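Sortase family protein (Streptococcus agalactiae, PDB 4D7W) is a class C sortase, probably a cysteine transpeptidase that takes part in assembling the type 2b pilus on the cell surface. Local coordinates at residues 4-15 with 57-65; 27-35 with 94-105. All coordinates share one frame; numbering follows the deposited sequence.

Both contacts pack the helical N-terminal part of the chain against the sortase beta fold. Contact 1 sets helix 3-13 across the start of strand 62-68. Contact 2 seats the end of helix 17-31 and the start of helix 34-37 on the loop leading into strand 105-115. Helices 3-13 and 17-31 follow each other in the chain. The contact centres lie about 21 Å apart, with contact 1 further from the chain centre. They meet where M63 SD packs 4.0 Å from P99 CG. Strands 105-115 and 167-175 hold the sequence motifs of the presumed catalytic histidine and cysteine. The loop of contact 2 runs directly into the first of these strands and pairs with the second at T105.

Contact 1: residues 4-15 with 57-65; sequences AIMDYQDRVTHM and IDKTGNMGY
The Y8 ring lies between G64 and V12, placed there by CG standing anti to the backbone N (chi1 175°). G64 CA lies over one face of this ring, 4.0 Å from its centroid. V12 CG2, from the same helix, covers the opposite face. I57 crosses the Y8 side chain at about a right angle. Its CG1 stands between the backbone N and the carbonyl carbon (chi1 70°), which carries CD1 to 3.6 Å from Y8 CE1. CD1 also touches V12 CG2 and the R11 methylenes, while I57 CG2 meets M15 SD. The Y8 hydroxyl is bonded twice: OH donates to water 1 and pairs with L138 N. Water 1 donates in turn to M63 O at 2.8 Å. The N-terminal helix thus lies across the first strand of the sortase beta barrel, at 101° between their directions. Towards the surface, the R11 chain bends at chi2. Its NE and NH2 both make weak, poorly aligned bonds to I57 O, at 3.2 Å from NE. D58 CB sits over a face of the guanidinium. Nearer the helix start, I5 CG2 makes a CH-pi contact over the Y65 ring, 4.0 Å from the centroid. I5 CD1 rests 3.8 Å from Y65 CB. Water 2 lies in the plane of the Y65 ring, 2.6 Å from Y65 OH, and accepts weakly from Q9 NE2.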
loop_
_atom_site.group_PDB
_atom_site.type_symbol
_atom_site.label_atom_id
_atom_site.label_comp_id
_atom_site.label_asym_id
_atom_site.label_seq_id
_atom_site.Cartn_x
_atom_site.Cartn_y
_atom_site.Cartn_z
ATOM N N ALA A 4 -13.122 8.954 -6.518
ATOM C CA ALA A 4 -11.766 9.319 -6.134
ATOM C C ALA A 4 -10.792 8.794 -7.183
ATOM O O ALA A 4 -9.826 9.472 -7.585
ATOM C CB ALA A 4 -11.433 8.769 -4.751
ATOM N N ILE A 5 -11.055 7.582 -7.648
ATOM C CA ILE A 5 -10.149 6.974 -8.608
ATOM C C ILE A 5 -10.273 7.678 -9.952
ATOM O O ILE A 5 -9.267 7.997 -10.585
ATOM C CB ILE A 5 -10.403 5.468 -8.757
ATOM C CG1 ILE A 5 -10.080 4.758 -7.434
ATOM C CG2 ILE A 5 -9.564 4.900 -9.893
ATOM C CD1 ILE A 5 -10.295 3.262 -7.458
ATOM N N MET A 6 -11.504 7.940 -10.378
ATOM C CA MET A 6 -11.731 8.666 -11.628
ATOM C C MET A 6 -11.041 10.027 -11.626
ATOM O O MET A 6 -10.365 10.382 -12.590
ATOM C CB MET A 6 -13.228 8.849 -11.886
ATOM C CG MET A 6 -13.956 7.559 -12.242
ATOM S SD MET A 6 -15.645 7.824 -12.834
ATOM C CE MET A 6 -16.441 8.491 -11.366
ATOM N N ASP A 7 -11.216 10.780 -10.541
ATOM C CA ASP A 7 -10.588 12.095 -10.387
ATOM C C ASP A 7 -9.063 12.010 -10.428
ATOM O O ASP A 7 -8.392 12.871 -10.994
ATOM C CB ASP A 7 -11.019 12.752 -9.072
ATOM C CG ASP A 7 -12.486 13.154 -9.067
ATOM O OD1 ASP A 7 -13.064 13.344 -10.161
ATOM O OD2 ASP A 7 -13.058 13.282 -7.961
ATOM N N TYR A 8 -8.523 10.982 -9.795
ATOM C CA TYR A 8 -7.087 10.767 -9.787
ATOM C C TYR A 8 -6.575 10.463 -11.187
ATOM O O TYR A 8 -5.583 11.043 -11.639
ATOM C CB TYR A 8 -6.726 9.629 -8.845
ATOM C CG TYR A 8 -5.258 9.262 -8.873
ATOM C CD1 TYR A 8 -4.348 9.868 -8.017
ATOM C CD2 TYR A 8 -4.788 8.290 -9.758
ATOM C CE1 TYR A 8 -3.007 9.521 -8.043
ATOM C CE2 TYR A 8 -3.452 7.933 -9.790
ATOM C CZ TYR A 8 -2.564 8.551 -8.942
ATOM O OH TYR A 8 -1.231 8.191 -8.998
ATOM N N GLN A 9 -7.254 9.542 -11.863
ATOM C CA GLN A 9 -6.895 9.180 -13.232
ATOM C C GLN A 9 -6.915 10.402 -14.140
ATOM O O GLN A 9 -5.969 10.642 -14.891
ATOM C CB GLN A 9 -7.844 8.117 -13.783
ATOM C CG GLN A 9 -7.697 6.751 -13.143
ATOM C CD GLN A 9 -8.729 5.758 -13.661
ATOM O OE1 GLN A 9 -9.758 6.142 -14.211
ATOM N NE2 GLN A 9 -8.455 4.473 -13.479
ATOM N N ASP A 10 -8.002 11.167 -14.064
ATOM C CA ASP A 10 -8.168 12.340 -14.906
ATOM C C ASP A 10 -7.052 13.356 -14.680
ATOM O O ASP A 10 -6.578 13.992 -15.616
ATOM C CB ASP A 10 -9.542 12.980 -14.658
ATOM C CG ASP A 10 -10.673 12.139 -15.220
ATOM O OD1 ASP A 10 -10.371 11.139 -15.909
ATOM O OD2 ASP A 10 -11.851 12.480 -15.001
ATOM N N ARG A 11 -6.624 13.497 -13.437
ATOM C CA ARG A 11 -5.558 14.429 -13.127
ATOM C C ARG A 11 -4.245 13.965 -13.752
ATOM O O ARG A 11 -3.534 14.738 -14.391
ATOM C CB ARG A 11 -5.403 14.563 -11.627
ATOM C CG ARG A 11 -4.441 15.626 -11.223
ATOM C CD ARG A 11 -5.205 16.793 -10.684
ATOM N NE ARG A 11 -4.347 17.666 -9.899
ATOM C CZ ARG A 11 -4.775 18.766 -9.298
ATOM N NH1 ARG A 11 -6.048 19.121 -9.408
ATOM N NH2 ARG A 11 -3.932 19.509 -8.596
ATOM N N VAL A 12 -3.938 12.690 -13.572
ATOM C CA VAL A 12 -2.730 12.124 -14.146
ATOM C C VAL A 12 -2.695 12.277 -15.670
ATOM O O VAL A 12 -1.625 12.462 -16.242
ATOM C CB VAL A 12 -2.578 10.640 -13.762
ATOM C CG1 VAL A 12 -1.356 10.026 -14.435
ATOM C CG2 VAL A 12 -2.456 10.501 -12.263
ATOM N N THR A 13 -3.858 12.235 -16.322
ATOM C CA THR A 13 -3.913 12.349 -17.777
ATOM C C THR A 13 -3.232 13.622 -18.295
ATOM O O THR A 13 -2.632 13.619 -19.363
ATOM C CB THR A 13 -5.372 12.316 -18.281
ATOM O OG1 THR A 13 -5.909 11.002 -18.083
ATOM C CG2 THR A 13 -5.434 12.644 -19.750
ATOM N N HIS A 14 -3.302 14.704 -17.527
ATOM C CA HIS A 14 -2.820 15.995 -18.007
ATOM C C HIS A 14 -1.459 16.389 -17.454
ATOM O O HIS A 14 -0.996 17.509 -17.665
ATOM C CB HIS A 14 -3.853 17.065 -17.682
ATOM C CG HIS A 14 -5.204 16.754 -18.238
ATOM N ND1 HIS A 14 -5.449 16.696 -19.595
ATOM C CD2 HIS A 14 -6.371 16.441 -17.627
ATOM C CE1 HIS A 14 -6.719 16.387 -19.794
ATOM N NE2 HIS A 14 -7.301 16.231 -18.617
ATOM N N MET A 15 -0.817 15.468 -16.755
ATOM C CA MET A 15 0.540 15.695 -16.280
ATOM C C MET A 15 1.555 15.549 -17.406
ATOM O O MET A 15 1.486 14.599 -18.182
ATOM C CB MET A 15 0.898 14.710 -15.165
ATOM C CG MET A 15 0.182 14.932 -13.867
ATOM S SD MET A 15 0.716 13.727 -12.644
ATOM C CE MET A 15 2.488 13.828 -12.833
ATOM N N ILE A 57 -0.210 14.293 -6.017
ATOM C CA ILE A 57 -0.512 15.161 -7.162
ATOM C C ILE A 57 -1.626 16.161 -6.858
ATOM O O ILE A 57 -2.055 16.903 -7.746
ATOM C CB ILE A 57 -0.925 14.362 -8.397
ATOM C CG1 ILE A 57 -2.302 13.735 -8.181
ATOM C CG2 ILE A 57 0.135 13.308 -8.743
ATOM C CD1 ILE A 57 -2.758 12.903 -9.370
ATOM N N ASP A 58 -2.097 16.167 -5.613
ATOM C CA ASP A 58 -3.094 17.133 -5.152
ATOM C C ASP A 58 -3.095 17.084 -3.639
ATOM O O ASP A 58 -2.247 16.437 -3.055
ATOM C CB ASP A 58 -4.492 16.840 -5.731
ATOM C CG ASP A 58 -4.991 15.416 -5.434
ATOM O OD1 ASP A 58 -4.700 14.861 -4.352
ATOM O OD2 ASP A 58 -5.689 14.848 -6.301
ATOM N N LYS A 59 -4.049 17.742 -2.999
ATOM C CA LYS A 59 -4.037 17.795 -1.539
ATOM C C LYS A 59 -4.834 16.680 -0.839
ATOM O O LYS A 59 -5.026 16.726 0.378
ATOM C CB LYS A 59 -4.558 19.154 -1.071
ATOM C CG LYS A 59 -3.602 20.304 -1.372
ATOM C CD LYS A 59 -3.873 21.493 -0.469
ATOM C CE LYS A 59 -2.737 22.498 -0.539
ATOM N NZ LYS A 59 -2.620 23.309 0.713
ATOM N N THR A 60 -5.276 15.680 -1.593
ATOM C CA THR A 60 -6.170 14.657 -1.052
ATOM C C THR A 60 -5.458 13.517 -0.314
ATOM O O THR A 60 -6.091 12.777 0.422
ATOM C CB THR A 60 -7.018 14.026 -2.161
ATOM O OG1 THR A 60 -6.213 13.123 -2.918
ATOM C CG2 THR A 60 -7.554 15.092 -3.095
ATOM N N GLY A 61 -4.160 13.356 -0.523
ATOM C CA GLY A 61 -3.453 12.209 0.033
ATOM C C GLY A 61 -3.504 10.939 -0.829
ATOM O O GLY A 61 -2.912 9.913 -0.470
ATOM N N ASN A 62 -4.202 11.008 -1.963
ATOM C CA ASN A 62 -4.460 9.841 -2.813
ATOM C C ASN A 62 -3.219 9.520 -3.650
ATOM O O ASN A 62 -2.771 10.356 -4.425
ATOM C CB ASN A 62 -5.679 10.112 -3.706
ATOM C CG ASN A 62 -6.090 8.906 -4.551
ATOM O OD1 ASN A 62 -5.395 7.876 -4.610
ATOM N ND2 ASN A 62 -7.225 9.038 -5.224
ATOM N N MET A 63 -2.662 8.322 -3.459
ATOM C CA MET A 63 -1.400 7.903 -4.088
ATOM C C MET A 63 -1.604 7.108 -5.360
ATOM O O MET A 63 -0.639 6.803 -6.074
ATOM C CB MET A 63 -0.589 6.995 -3.157
ATOM C CG MET A 63 0.213 7.609 -2.074
ATOM S SD MET A 63 0.866 6.207 -1.118
ATOM C CE MET A 63 1.548 7.130 0.246
ATOM N N GLY A 64 -2.844 6.698 -5.595
ATOM C CA GLY A 64 -3.139 5.721 -6.627
ATOM C C GLY A 64 -4.198 4.747 -6.129
ATOM O O GLY A 64 -4.984 5.085 -5.263
ATOM N N TYR A 65 -4.234 3.543 -6.684
ATOM C CA TYR A 65 -5.282 2.612 -6.332
ATOM C C TYR A 65 -4.811 1.180 -6.476
ATOM O O TYR A 65 -3.911 0.880 -7.268
ATOM C CB TYR A 65 -6.538 2.851 -7.179
ATOM C CG TYR A 65 -6.373 2.709 -8.678
ATOM C CD1 TYR A 65 -5.946 3.783 -9.465
ATOM C CD2 TYR A 65 -6.684 1.512 -9.318
ATOM C CE1 TYR A 65 -5.815 3.654 -10.847
ATOM C CE2 TYR A 65 -6.549 1.371 -10.702
ATOM C CZ TYR A 65 -6.119 2.444 -11.459
ATOM O OH TYR A 65 -5.984 2.297 -12.830
HETATM O O HOH W 1 0.490 9.063 -7.161
HETATM O O HOH W 2 -5.197 4.421 -14.068
#

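Contact 2: residues 27-35 with 94-105; sequences AKEYNKQFK and EGSSLPIGGDST
G95 O meets the edge of the F34 ring, 3.4 Å from CE1. S96 O is near F34 CZ. S97 then lies over one face of the ring, with CA in CH-pi contact 3.9 Å from the centroid and OG 3.5 Å from F34 CG. S97 OG has its polar partner in H106 N. Q33 CG covers the opposite face. At L98 the N31 side chain takes over. L98 N donates to N31 OD1 at 2.8 Å, arriving on a lone pair in the plane of the side-chain carbonyl. N31 ND2 donates nearly straight to L98 O (169°) and also to G101 O. Both acceptors lie in the amide plane, so these three bonds fix the amide's rotation and satisfy loop backbone groups in a buried place. L98 CD1 packs on Y30 CD2 at 3.4 Å and on A27 CB. I100 CG1 stands between the backbone N and the carbonyl carbon (chi1 59°), which turns CD1 up to A27 CB at 3.6 Å; CD1 also reaches K28 CG. D103 OD2 is near K35 NZ, beyond salt-bridge range. S104 packs its CB and OG against the K35 methylenes. Water 3 lies 2.8 Å from both N31 O and S104 O. T105 CG2 touches N31 O and begins strand 105-115. Around the loop, Y51 of helix 45-52 packs on L98. I137 of strand 132-137 meets I100. T105 pairs with Y168 of strand 167-175, and G102 N donates to the D167 carboxylate on the same strand.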
loop_
_atom_site.group_PDB
_atom_site.type_symbol
_atom_site.label_atom_id
_atom_site.label_comp_id
_atom_site.label_asym_id
_atom_site.label_seq_id
_atom_site.Cartn_x
_atom_site.Cartn_y
_atom_site.Cartn_z
ATOM N N ALA A 27 10.204 9.473 -5.407
ATOM C CA ALA A 27 9.686 8.335 -4.639
ATOM C C ALA A 27 10.729 7.228 -4.607
ATOM O O ALA A 27 10.915 6.587 -3.594
ATOM C CB ALA A 27 8.373 7.839 -5.229
ATOM N N LYS A 28 11.457 7.053 -5.709
ATOM C CA LYS A 28 12.534 6.072 -5.736
ATOM C C LYS A 28 13.642 6.453 -4.776
ATOM O O LYS A 28 14.172 5.618 -4.048
ATOM C CB LYS A 28 13.085 5.920 -7.148
ATOM C CG LYS A 28 12.091 5.325 -8.113
ATOM C CD LYS A 28 12.779 5.032 -9.434
ATOM C CE LYS A 28 11.837 4.363 -10.394
ATOM N NZ LYS A 28 12.556 4.139 -11.684
ATOM N N GLU A 29 14.007 7.723 -4.781
ATOM C CA GLU A 29 15.024 8.201 -3.868
ATOM C C GLU A 29 14.570 7.944 -2.432
ATOM O O GLU A 29 15.331 7.456 -1.604
ATOM C CB GLU A 29 15.289 9.683 -4.094
ATOM C CG GLU A 29 16.567 10.152 -3.493
ATOM C CD GLU A 29 17.775 9.551 -4.184
ATOM O OE1 GLU A 29 17.622 8.984 -5.293
ATOM O OE2 GLU A 29 18.880 9.650 -3.618
ATOM N N TYR A 30 13.317 8.278 -2.150
ATOM C CA TYR A 30 12.741 8.042 -0.833
ATOM C C TYR A 30 12.879 6.580 -0.410
ATOM O O TYR A 30 13.375 6.285 0.672
ATOM C CB TYR A 30 11.280 8.453 -0.835
ATOM C CG TYR A 30 10.580 8.319 0.503
ATOM C CD1 TYR A 30 10.563 9.379 1.415
ATOM C CD2 TYR A 30 9.904 7.151 0.841
ATOM C CE1 TYR A 30 9.901 9.275 2.626
ATOM C CE2 TYR A 30 9.237 7.030 2.051
ATOM C CZ TYR A 30 9.239 8.099 2.942
ATOM O OH TYR A 30 8.580 7.976 4.142
ATOM N N ASN A 31 12.455 5.664 -1.275
ATOM C CA ASN A 31 12.478 4.242 -0.932
ATOM C C ASN A 31 13.889 3.654 -0.804
ATOM O O ASN A 31 14.065 2.519 -0.352
ATOM C CB ASN A 31 11.688 3.452 -1.974
ATOM C CG ASN A 31 10.251 3.224 -1.564
ATOM O OD1 ASN A 31 9.770 3.814 -0.599
ATOM N ND2 ASN A 31 9.548 2.380 -2.310
ATOM N N LYS A 32 14.896 4.413 -1.217
ATOM C CA LYS A 32 16.282 3.952 -1.080
ATOM C C LYS A 32 16.723 3.899 0.373
ATOM O O LYS A 32 17.618 3.140 0.720
ATOM C CB LYS A 32 17.245 4.864 -1.856
ATOM C CG LYS A 32 17.376 4.512 -3.312
ATOM C CD LYS A 32 18.441 5.369 -3.973
ATOM C CE LYS A 32 18.565 5.041 -5.444
ATOM N NZ LYS A 32 17.313 5.380 -6.172
ATOM N N GLN A 33 16.103 4.708 1.225
ATOM C CA GLN A 33 16.566 4.813 2.604
ATOM C C GLN A 33 16.353 3.541 3.419
ATOM O O GLN A 33 17.078 3.290 4.377
ATOM C CB GLN A 33 15.871 5.973 3.313
ATOM C CG GLN A 33 14.456 5.672 3.755
ATOM C CD GLN A 33 13.762 6.911 4.284
ATOM O OE1 GLN A 33 13.966 7.297 5.436
ATOM N NE2 GLN A 33 12.955 7.558 3.437
ATOM N N PHE A 34 15.358 2.743 3.053
ATOM C CA PHE A 34 14.941 1.635 3.925
ATOM C C PHE A 34 15.997 0.537 4.067
ATOM O O PHE A 34 16.053 -0.141 5.098
ATOM C CB PHE A 34 13.619 1.070 3.431
ATOM C CG PHE A 34 12.487 2.026 3.617
ATOM C CD1 PHE A 34 11.833 2.108 4.837
ATOM C CD2 PHE A 34 12.132 2.908 2.605
ATOM C CE1 PHE A 34 10.806 3.027 5.028
ATOM C CE2 PHE A 34 11.117 3.836 2.795
ATOM C CZ PHE A 34 10.458 3.894 4.006
ATOM N N LYS A 35 16.855 0.393 3.062
ATOM C CA LYS A 35 17.916 -0.607 3.119
ATOM C C LYS A 35 18.788 -0.386 4.355
ATOM O O LYS A 35 19.184 -1.346 5.014
ATOM C CB LYS A 35 18.774 -0.574 1.851
ATOM C CG LYS A 35 19.687 -1.787 1.709
ATOM C CD LYS A 35 20.510 -1.741 0.426
ATOM C CE LYS A 35 21.447 -2.941 0.344
ATOM N NZ LYS A 35 22.306 -2.922 -0.875
ATOM N N GLU A 94 2.563 4.513 7.413
ATOM C CA GLU A 94 3.368 5.688 7.073
ATOM C C GLU A 94 4.879 5.432 7.157
ATOM O O GLU A 94 5.664 6.058 6.435
ATOM C CB GLU A 94 2.978 6.868 7.982
ATOM C CG GLU A 94 3.490 6.732 9.401
ATOM C CD GLU A 94 3.362 8.025 10.213
ATOM O OE1 GLU A 94 2.776 9.000 9.689
ATOM O OE2 GLU A 94 3.855 8.061 11.371
ATOM N N GLY A 95 5.287 4.513 8.023
ATOM C CA GLY A 95 6.704 4.209 8.154
ATOM C C GLY A 95 7.231 3.122 7.232
ATOM O O GLY A 95 8.396 2.725 7.351
ATOM N N SER A 96 6.394 2.630 6.317
ATOM C CA SER A 96 6.820 1.569 5.403
ATOM C C SER A 96 7.208 2.147 4.053
ATOM O O SER A 96 7.004 3.326 3.796
ATOM C CB SER A 96 5.725 0.496 5.245
ATOM O OG SER A 96 4.539 0.983 4.626
ATOM N N SER A 97 7.809 1.326 3.193
ATOM C CA SER A 97 8.234 1.808 1.892
ATOM C C SER A 97 7.022 2.221 1.040
ATOM O O SER A 97 5.952 1.622 1.151
ATOM C CB SER A 97 9.050 0.731 1.157
ATOM O OG SER A 97 10.043 0.161 2.000
ATOM N N LEU A 98 7.187 3.243 0.199
ATOM C CA LEU A 98 6.146 3.624 -0.776
ATOM C C LEU A 98 5.808 2.432 -1.670
ATOM O O LEU A 98 6.691 1.644 -1.991
ATOM C CB LEU A 98 6.601 4.821 -1.643
ATOM C CG LEU A 98 6.939 6.076 -0.843
ATOM C CD1 LEU A 98 7.655 7.156 -1.695
ATOM C CD2 LEU A 98 5.660 6.622 -0.201
ATOM N N PRO A 99 4.533 2.303 -2.074
ATOM C CA PRO A 99 4.052 1.147 -2.843
ATOM C C PRO A 99 4.543 1.059 -4.295
ATOM O O PRO A 99 3.922 0.355 -5.080
ATOM C CB PRO A 99 2.524 1.316 -2.801
ATOM C CG PRO A 99 2.317 2.781 -2.561
ATOM C CD PRO A 99 3.422 3.162 -1.626
ATOM N N ILE A 100 5.622 1.746 -4.652
ATOM C CA ILE A 100 6.240 1.532 -5.968
ATOM C C ILE A 100 7.372 0.499 -5.874
ATOM O O ILE A 100 8.081 0.243 -6.843
ATOM C CB ILE A 100 6.790 2.828 -6.549
ATOM C CG1 ILE A 100 7.833 3.434 -5.598
ATOM C CG2 ILE A 100 5.652 3.808 -6.802
ATOM C CD1 ILE A 100 8.807 4.395 -6.277
ATOM N N GLY A 101 7.560 -0.082 -4.695
ATOM C CA GLY A 101 8.597 -1.088 -4.525
ATOM C C GLY A 101 9.992 -0.560 -4.798
ATOM O O GLY A 101 10.265 0.628 -4.590
ATOM N N GLY A 102 10.860 -1.443 -5.296
ATOM C CA GLY A 102 12.272 -1.159 -5.469
ATOM C C GLY A 102 13.038 -2.204 -4.676
ATOM O O GLY A 102 12.454 -2.926 -3.883
ATOM N N ASP A 103 14.339 -2.299 -4.887
ATOM C CA ASP A 103 15.157 -3.226 -4.124
ATOM C C ASP A 103 15.140 -2.889 -2.625
ATOM O O ASP A 103 15.190 -1.710 -2.246
ATOM C CB ASP A 103 16.589 -3.204 -4.655
ATOM C CG ASP A 103 17.539 -4.025 -3.809
ATOM O OD1 ASP A 103 17.577 -5.262 -3.996
ATOM O OD2 ASP A 103 18.249 -3.433 -2.962
ATOM N N SER A 104 15.079 -3.921 -1.783
ATOM C CA SER A 104 15.138 -3.746 -0.335
ATOM C C SER A 104 14.008 -2.837 0.169
ATOM O O SER A 104 14.266 -1.857 0.874
ATOM C CB SER A 104 16.497 -3.155 0.063
ATOM O OG SER A 104 17.560 -4.032 -0.266
ATOM N N THR A 105 12.767 -3.146 -0.210
ATOM C CA THR A 105 11.619 -2.340 0.217
ATOM C C THR A 105 10.522 -3.242 0.751
ATOM O O THR A 105 10.466 -4.422 0.432
ATOM C CB THR A 105 11.057 -1.469 -0.929
ATOM O OG1 THR A 105 10.630 -2.302 -2.015
ATOM C CG2 THR A 105 12.120 -0.474 -1.433
HETATM O O HOH W 3 15.761 0.439 0.278
#